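Local coordinates for thioesterase domain protein YiiD (Shewanella oneidensis, PDB 1T82) that probably works as an acyl-group-handling enzyme of the hotdog-fold thioesterase family, its reaction and substrate being unestablished, at residues A101-A106 with L135-K140; R112-N117 with V129-Q134. One frame throughout, in Å; residues are numbered along the deposited sequence.

Interaction 1 of 2, residues A101-A106 with L135-K140; sequences APVTSA and LFCDGK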
ATOM      1  N   ALA B 101      -4.564  -9.600 -11.650  1.00 10.62           N
ATOM      2  CA  ALA B 101      -5.635  -9.154 -12.530  1.00 12.52           C
ATOM      3  C   ALA B 101      -6.380  -7.975 -11.928  1.00 12.43           C
ATOM      4  O   ALA B 101      -6.382  -7.786 -10.709  1.00 11.77           O
ATOM      5  CB  ALA B 101      -6.603 -10.307 -12.791  1.00 13.12           C
ATOM      6  N   PRO B 102      -7.023  -7.158 -12.775  1.00 12.12           N
ATOM      7  CA  PRO B 102      -7.762  -6.006 -12.255  1.00 12.39           C
ATOM      8  C   PRO B 102      -8.907  -6.428 -11.335  1.00 12.30           C
ATOM      9  O   PRO B 102      -9.516  -7.487 -11.526  1.00 12.02           O
ATOM     10  CB  PRO B 102      -8.268  -5.317 -13.525  1.00 13.47           C
ATOM     11  CG  PRO B 102      -7.214  -5.658 -14.537  1.00 14.07           C
ATOM     12  CD  PRO B 102      -6.968  -7.124 -14.247  1.00 14.15           C
ATOM     13  N   VAL B 103      -9.180  -5.597 -10.333  1.00 10.35           N
ATOM     14  CA  VAL B 103     -10.250  -5.833  -9.371  1.00  9.39           C
ATOM     15  C   VAL B 103     -11.426  -4.965  -9.801  1.00 10.07           C
ATOM     16  O   VAL B 103     -11.353  -3.738  -9.747  1.00 10.24           O
ATOM     17  CB  VAL B 103      -9.816  -5.433  -7.944  1.00 10.26           C
ATOM     18  CG1 VAL B 103     -10.964  -5.635  -6.973  1.00 10.73           C
ATOM     19  CG2 VAL B 103      -8.606  -6.251  -7.521  1.00 12.94           C
ATOM     20  N   THR B 104     -12.514  -5.608 -10.212  1.00 10.82           N
ATOM     21  CA  THR B 104     -13.688  -4.897 -10.708  1.00 11.22           C
ATOM     22  C   THR B 104     -14.872  -4.681  -9.769  1.00 12.06           C
ATOM     23  O   THR B 104     -15.892  -4.116 -10.171  1.00 14.24           O
ATOM     24  CB  THR B 104     -14.193  -5.571 -11.989  1.00 10.89           C
ATOM     25  OG1 THR B 104     -14.426  -6.961 -11.735  1.00 12.30           O
ATOM     26  CG2 THR B 104     -13.162  -5.425 -13.092  1.00 11.46           C
ATOM     27  N   SER B 105     -14.757  -5.132  -8.527  1.00 10.93           N
ATOM     28  CA  SER B 105     -15.822  -4.925  -7.555  1.00 10.59           C
ATOM     29  C   SER B 105     -15.261  -5.169  -6.167  1.00  9.93           C
ATOM     30  O   SER B 105     -14.081  -5.486  -6.022  1.00 10.38           O
ATOM     31  CB  SER B 105     -17.023  -5.850  -7.828  1.00 12.84           C
ATOM     32  OG  SER B 105     -16.677  -7.221  -7.735  1.00 12.71           O
ATOM     33  N   ALA B 106     -16.099  -5.002  -5.152  1.00  8.57           N
ATOM     34  CA  ALA B 106     -15.674  -5.207  -3.765  1.00 11.27           C
ATOM     35  C   ALA B 106     -15.047  -6.595  -3.653  1.00 11.74           C
ATOM     36  O   ALA B 106     -15.718  -7.603  -3.857  1.00 11.61           O
ATOM     37  CB  ALA B 106     -16.867  -5.083  -2.840  1.00  9.62           C
ATOM     38  N   LEU B 135      -6.211 -11.815  -2.352  1.00  5.94           N
ATOM     39  CA  LEU B 135      -7.361 -10.995  -2.697  1.00  5.78           C
ATOM     40  C   LEU B 135      -8.094 -11.608  -3.880  1.00  6.80           C
ATOM     41  O   LEU B 135      -7.500 -11.872  -4.927  1.00  8.19           O
ATOM     42  CB  LEU B 135      -6.906  -9.565  -3.020  1.00  6.21           C
ATOM     43  CG  LEU B 135      -7.994  -8.530  -3.330  1.00  6.54           C
ATOM     44  CD1 LEU B 135      -7.512  -7.144  -2.913  1.00  8.89           C
ATOM     45  CD2 LEU B 135      -8.342  -8.564  -4.809  1.00  8.28           C
ATOM     46  N   PHE B 136      -9.387 -11.845  -3.694  1.00  9.20           N
ATOM     47  CA  PHE B 136     -10.224 -12.432  -4.731  1.00 10.52           C
ATOM     48  C   PHE B 136     -11.339 -11.480  -5.145  1.00 11.13           C
ATOM     49  O   PHE B 136     -11.801 -10.666  -4.347  1.00 11.43           O
ATOM     50  CB  PHE B 136     -10.874 -13.727  -4.230  1.00 10.36           C
ATOM     51  CG  PHE B 136      -9.895 -14.765  -3.763  1.00 12.74           C
ATOM     52  CD1 PHE B 136      -9.375 -14.723  -2.472  1.00 13.72           C
ATOM     53  CD2 PHE B 136      -9.485 -15.783  -4.618  1.00 13.95           C
ATOM     54  CE1 PHE B 136      -8.461 -15.680  -2.041  1.00 15.52           C
ATOM     55  CE2 PHE B 136      -8.569 -16.746  -4.195  1.00 14.65           C
ATOM     56  CZ  PHE B 136      -8.057 -16.692  -2.905  1.00 14.12           C
ATOM     57  N   CYS B 137     -11.760 -11.592  -6.402  1.00 11.08           N
ATOM     58  CA  CYS B 137     -12.860 -10.798  -6.935  1.00 12.40           C
ATOM     59  C   CYS B 137     -13.642 -11.752  -7.831  1.00 12.68           C
ATOM     60  O   CYS B 137     -13.092 -12.313  -8.778  1.00 12.05           O
ATOM     61  CB  CYS B 137     -12.354  -9.608  -7.753  1.00 12.42           C
ATOM     62  SG  CYS B 137     -13.684  -8.535  -8.371  1.00 14.07           S
ATOM     63  N   ASP B 138     -14.918 -11.941  -7.518  1.00 16.23           N
ATOM     64  CA  ASP B 138     -15.776 -12.850  -8.268  1.00 19.20           C
ATOM     65  C   ASP B 138     -15.229 -14.277  -8.209  1.00 20.18           C
ATOM     66  O   ASP B 138     -15.454 -15.082  -9.112  1.00 21.83           O
ATOM     67  CB  ASP B 138     -15.912 -12.401  -9.726  1.00 21.50           C
ATOM     68  CG  ASP B 138     -16.641 -11.078  -9.862  1.00 22.12           C
ATOM     69  OD1 ASP B 138     -17.470 -10.762  -8.984  1.00 23.71           O
ATOM     70  OD2 ASP B 138     -16.397 -10.361 -10.854  1.00 26.14           O
ATOM     71  N   GLY B 139     -14.506 -14.579  -7.137  1.00 20.06           N
ATOM     72  CA  GLY B 139     -13.955 -15.911  -6.969  1.00 19.79           C
ATOM     73  C   GLY B 139     -12.652 -16.140  -7.705  1.00 19.62           C
ATOM     74  O   GLY B 139     -12.174 -17.271  -7.788  1.00 22.11           O
ATOM     75  N   LYS B 140     -12.079 -15.071  -8.250  1.00 16.30           N
ATOM     76  CA  LYS B 140     -10.817 -15.174  -8.967  1.00 14.68           C
ATOM     77  C   LYS B 140      -9.706 -14.479  -8.194  1.00 12.56           C
ATOM     78  O   LYS B 140      -9.889 -13.364  -7.705  1.00 11.96           O
ATOM     79  CB  LYS B 140     -10.928 -14.547 -10.358  1.00 17.46           C
ATOM     80  CG  LYS B 140      -9.638 -14.641 -11.155  1.00 21.42           C
ATOM     81  CD  LYS B 140      -9.769 -14.027 -12.536  1.00 25.32           C
ATOM     82  CE  LYS B 140      -9.972 -12.528 -12.455  1.00 26.69           C
ATOM     83  NZ  LYS B 140     -10.063 -11.912 -13.804  1.00 29.69           N
TER
HETATM   84  O   HOH W   1      -9.876  -9.266 -13.596  1.00 25.33           O
HETATM   85  O   HOH W   2     -15.799 -10.660  -4.833  1.00 28.67           O
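The loop 101-106 passes the end of strand 127-137 and the type I' turn from C137 to K140 that follows it, the backbones coming nearest at V103 and C137, whose CA atoms are 6.1 Å apart. The turn is closed by paired backbone bonds between C137 and K140, and its second inner position is G139, where a CB would collide with the carbonyl O of D138. C137 makes the largest single contribution. With SG anti to its backbone N (chi1 -177°), the thiol extends straight at the loop and lodges beside S105, SG lying 3.3 Å from S105 OG, while the backbone N of T104 is 3.7 Å from the same sulfur. S105 holds its hydroxyl in the crowded position between N and carbonyl carbon (chi1 62°), which turns it to the sulfur. Deeper in, V103 and L135 meet tip to tip, CG2 against CD2 at 3.6 Å, and the pair goes on to I65 of helix 62-84. Toward solvent the contact becomes polar and water-mediated. K140 runs out extended, then bends at chi3 (67°), so that its NZ donates a hydrogen bond to a water 2.7 Å away, which in turn donates to P102 O; CE and NZ of the lysine lie alongside A101 CB. A second water accepts from D138 N and donates to A106 O. Such a tight two-residue beta hairpin, here joining strands 127-137 and 140-152, with the 101-106 connection passing along one side of it, lies at one end of the curved antiparallel sheet that wraps the long helix in the hotdog fold.

Interaction 2 of 2, residues R112-N117 with V129-Q134; sequences RWPDTN and VKLEVQ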
ATOM      1  N   ARG B 112      -5.213 -16.739   6.477  1.00  8.66           N
ATOM      2  CA  ARG B 112      -5.393 -17.888   7.358  1.00 10.13           C
ATOM      3  C   ARG B 112      -4.236 -17.935   8.343  1.00  9.17           C
ATOM      4  O   ARG B 112      -3.078 -17.806   7.958  1.00 11.97           O
ATOM      5  CB  ARG B 112      -5.440 -19.189   6.545  1.00 10.97           C
ATOM      6  CG  ARG B 112      -5.647 -20.441   7.403  1.00 16.25           C
ATOM      7  CD  ARG B 112      -5.937 -21.682   6.558  1.00 19.72           C
ATOM      8  NE  ARG B 112      -7.215 -21.596   5.855  1.00 22.91           N
ATOM      9  CZ  ARG B 112      -8.406 -21.622   6.447  1.00 26.12           C
ATOM     10  NH1 ARG B 112      -8.499 -21.733   7.766  1.00 27.67           N
ATOM     11  NH2 ARG B 112      -9.510 -21.537   5.715  1.00 28.14           N
ATOM     12  N   TRP B 113      -4.556 -18.118   9.618  1.00  9.75           N
ATOM     13  CA  TRP B 113      -3.546 -18.169  10.663  1.00 10.30           C
ATOM     14  C   TRP B 113      -2.671 -19.422  10.543  1.00 10.81           C
ATOM     15  O   TRP B 113      -3.182 -20.541  10.495  1.00 12.33           O
ATOM     16  CB  TRP B 113      -4.234 -18.138  12.032  1.00 10.85           C
ATOM     17  CG  TRP B 113      -3.295 -18.025  13.185  1.00 10.28           C
ATOM     18  CD1 TRP B 113      -3.144 -18.919  14.212  1.00  8.93           C
ATOM     19  CD2 TRP B 113      -2.385 -16.953  13.450  1.00 10.41           C
ATOM     20  NE1 TRP B 113      -2.199 -18.468  15.097  1.00  9.25           N
ATOM     21  CE2 TRP B 113      -1.714 -17.264  14.655  1.00  9.14           C
ATOM     22  CE3 TRP B 113      -2.070 -15.758  12.788  1.00  9.24           C
ATOM     23  CZ2 TRP B 113      -0.745 -16.423  15.212  1.00  9.61           C
ATOM     24  CZ3 TRP B 113      -1.106 -14.919  13.343  1.00  9.48           C
ATOM     25  CH2 TRP B 113      -0.454 -15.258  14.546  1.00  8.39           C
ATOM     26  N   PRO B 114      -1.339 -19.244  10.483  1.00 11.23           N
ATOM     27  CA  PRO B 114      -0.391 -20.357  10.367  1.00 12.22           C
ATOM     28  C   PRO B 114       0.029 -20.954  11.713  1.00 10.84           C
ATOM     29  O   PRO B 114       1.043 -21.645  11.801  1.00 10.41           O
ATOM     30  CB  PRO B 114       0.780 -19.722   9.629  1.00 11.22           C
ATOM     31  CG  PRO B 114       0.808 -18.348  10.222  1.00 12.90           C
ATOM     32  CD  PRO B 114      -0.662 -17.957  10.234  1.00  9.30           C
ATOM     33  N   ASP B 115      -0.754 -20.681  12.753  1.00 10.31           N
ATOM     34  CA  ASP B 115      -0.475 -21.185  14.099  1.00 12.39           C
ATOM     35  C   ASP B 115       0.891 -20.759  14.627  1.00 12.98           C
ATOM     36  O   ASP B 115       1.626 -21.564  15.202  1.00 12.78           O
ATOM     37  CB  ASP B 115      -0.558 -22.712  14.143  1.00 15.18           C
ATOM     38  CG  ASP B 115      -1.935 -23.237  13.808  1.00 17.96           C
ATOM     39  OD1 ASP B 115      -2.930 -22.516  14.041  1.00 20.27           O
ATOM     40  OD2 ASP B 115      -2.021 -24.386  13.326  1.00 18.77           O
ATOM     41  N   THR B 116       1.220 -19.488  14.440  1.00 12.92           N
ATOM     42  CA  THR B 116       2.492 -18.946  14.892  1.00 13.87           C
ATOM     43  C   THR B 116       2.547 -18.924  16.414  1.00 13.68           C
ATOM     44  O   THR B 116       1.549 -18.647  17.079  1.00 13.12           O
ATOM     45  CB  THR B 116       2.684 -17.517  14.369  1.00 16.28           C
ATOM     46  OG1 THR B 116       2.373 -17.486  12.973  1.00 17.55           O
ATOM     47  CG2 THR B 116       4.122 -17.059  14.573  1.00 16.86           C
ATOM     48  N   ASN B 117       3.719 -19.221  16.960  1.00 14.55           N
ATOM     49  CA  ASN B 117       3.902 -19.225  18.406  1.00 15.84           C
ATOM     50  C   ASN B 117       4.068 -17.786  18.874  1.00 15.56           C
ATOM     51  O   ASN B 117       5.043 -17.123  18.524  1.00 15.11           O
ATOM     52  CB  ASN B 117       5.142 -20.042  18.769  1.00 18.83           C
ATOM     53  CG  ASN B 117       5.305 -20.231  20.263  1.00 20.95           C
ATOM     54  OD1 ASN B 117       6.217 -20.925  20.712  1.00 26.66           O
ATOM     55  ND2 ASN B 117       4.425 -19.615  21.044  1.00 20.44           N
ATOM     56  N   VAL B 129       5.845 -12.672  12.774  1.00 13.09           N
ATOM     57  CA  VAL B 129       4.726 -13.391  12.176  1.00 12.06           C
ATOM     58  C   VAL B 129       4.703 -13.212  10.662  1.00 11.80           C
ATOM     59  O   VAL B 129       4.533 -12.099  10.166  1.00 11.93           O
ATOM     60  CB  VAL B 129       3.377 -12.891  12.735  1.00 12.00           C
ATOM     61  CG1 VAL B 129       2.241 -13.743  12.188  1.00 13.47           C
ATOM     62  CG2 VAL B 129       3.393 -12.930  14.255  1.00 12.93           C
ATOM     63  N   LYS B 130       4.884 -14.307   9.933  1.00 11.62           N
ATOM     64  CA  LYS B 130       4.861 -14.250   8.478  1.00 12.24           C
ATOM     65  C   LYS B 130       3.459 -14.649   8.028  1.00 11.42           C
ATOM     66  O   LYS B 130       3.006 -15.758   8.310  1.00 12.44           O
ATOM     67  CB  LYS B 130       5.887 -15.220   7.881  1.00 17.22           C
ATOM     68  CG  LYS B 130       6.537 -14.697   6.608  1.00 20.16           C
ATOM     69  CD  LYS B 130       7.027 -15.815   5.690  1.00 22.63           C
ATOM     70  CE  LYS B 130       8.037 -16.726   6.367  1.00 22.46           C
ATOM     71  NZ  LYS B 130       8.516 -17.790   5.431  1.00 19.96           N
ATOM     72  N   LEU B 131       2.770 -13.743   7.340  1.00  7.37           N
ATOM     73  CA  LEU B 131       1.423 -14.025   6.872  1.00  6.10           C
ATOM     74  C   LEU B 131       1.272 -13.900   5.367  1.00  6.27           C
ATOM     75  O   LEU B 131       1.969 -13.124   4.711  1.00  8.87           O
ATOM     76  CB  LEU B 131       0.413 -13.083   7.535  1.00  7.15           C
ATOM     77  CG  LEU B 131       0.238 -13.162   9.049  1.00  6.31           C
ATOM     78  CD1 LEU B 131      -0.806 -12.145   9.495  1.00  6.22           C
ATOM     79  CD2 LEU B 131      -0.199 -14.567   9.436  1.00  6.01           C
ATOM     80  N   GLU B 132       0.341 -14.675   4.830  1.00  5.10           N
ATOM     81  CA  GLU B 132       0.049 -14.645   3.409  1.00  6.56           C
ATOM     82  C   GLU B 132      -1.380 -14.153   3.268  1.00  6.86           C
ATOM     83  O   GLU B 132      -2.290 -14.706   3.880  1.00  7.86           O
ATOM     84  CB  GLU B 132       0.164 -16.043   2.816  1.00  7.46           C
ATOM     85  CG  GLU B 132      -0.094 -16.096   1.332  1.00  9.77           C
ATOM     86  CD  GLU B 132       0.119 -17.484   0.773  1.00 11.78           C
ATOM     87  OE1 GLU B 132      -0.721 -18.367   1.048  1.00 10.52           O
ATOM     88  OE2 GLU B 132       1.135 -17.690   0.080  1.00 11.00           O
ATOM     89  N   VAL B 133      -1.576 -13.111   2.470  1.00  6.08           N
ATOM     90  CA  VAL B 133      -2.908 -12.570   2.260  1.00  6.00           C
ATOM     91  C   VAL B 133      -3.243 -12.701   0.783  1.00  6.63           C
ATOM     92  O   VAL B 133      -2.392 -12.454  -0.070  1.00  6.90           O
ATOM     93  CB  VAL B 133      -2.981 -11.078   2.661  1.00  6.25           C
ATOM     94  CG1 VAL B 133      -4.402 -10.564   2.479  1.00  6.60           C
ATOM     95  CG2 VAL B 133      -2.530 -10.896   4.104  1.00  6.64           C
ATOM     96  N   GLN B 134      -4.472 -13.111   0.477  1.00  6.69           N
ATOM     97  CA  GLN B 134      -4.892 -13.252  -0.913  1.00  6.44           C
ATOM     98  C   GLN B 134      -6.129 -12.409  -1.166  1.00  6.02           C
ATOM     99  O   GLN B 134      -6.995 -12.296  -0.305  1.00  7.08           O
ATOM    100  CB  GLN B 134      -5.204 -14.712  -1.241  1.00  9.68           C
ATOM    101  CG  GLN B 134      -4.007 -15.635  -1.161  1.00 12.62           C
ATOM    102  CD  GLN B 134      -4.312 -17.003  -1.731  1.00 14.89           C
ATOM    103  OE1 GLN B 134      -5.237 -17.681  -1.286  1.00 17.71           O
ATOM    104  NE2 GLN B 134      -3.531 -17.417  -2.717  1.00 17.60           N
TER
HETATM  105  O   HOH W   3      -3.494 -17.014   4.162  1.00  8.43           O
HETATM  106  O   HOH W   4      -0.816 -16.790   6.457  1.00  9.87           O
HETATM  107  O   HOH W   5       4.545 -16.866  11.103  1.00 27.40           O
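From R112 on, the chain keeps too far from strand 127-137 for direct pairing, and the space between is taken up first by water and then by side chains. The two runs go in nearly opposite directions, 158° apart end to end. At R112 and E132 two waters take the place of direct strand pairing: one accepts from R112 N and donates to E132 O at 2.6 Å, the other accepts from E132 N and donates to R112 O. Beyond them P114 makes the first bump. Its CD presses on L131 CD2, 3.5 Å away, the two side chains crossing at about a right angle, and CG reaches on to K130 O. The same methyl of L131 also meets the indole of W113, so it sits in the notch between proline and tryptophan. W113 starts off away from the strand, but with CG anti to its backbone N (chi1 -173°) the six-membered ring swings back, bringing CZ3 to 3.7 Å from V129 CG1. In this hotdog fold the inner surface of the sheet faces the long helix 62-84, and the indole extends into that interface, touching M76 and Q80, while L131 meets M76 and V77. Over one indole face the chain folds back, P114 CD and the backbone N atoms of D115 and T116 lying above the rim of the ring. An alanine in place of W113 would probably leave V129 CG1 and L131 CD2 poorly packed and loosen the turn that rests on the indole. T116 closes the far end: its OG1 lies 3.8 Å from V129 CG1 and shares a hydrogen bond with a water 2.9 Å away, which accepts from K130 N.

In the fold
Both contacts use strand 127-137, but at different places along it, their centres about 22 Å apart. Interaction 1 lies at its hairpin end, where the loop between strands 89-99 and 108-112 passes by; interaction 2 lies further back, where the chain leaves strand 108-112. Each is partly buried, with an apolar side turned to helix 62-84 and a wetter outer side, but interaction 1 is the more peripheral, its centre about 16 Å from that of the chain against about 11 Å for interaction 2. The chemistry differs: interaction 1 centres on a buried thiol among hydroxyls, with a small aliphatic pair beneath, whereas interaction 2 rests on an indole and a proline against aliphatic residues. Water bridges both.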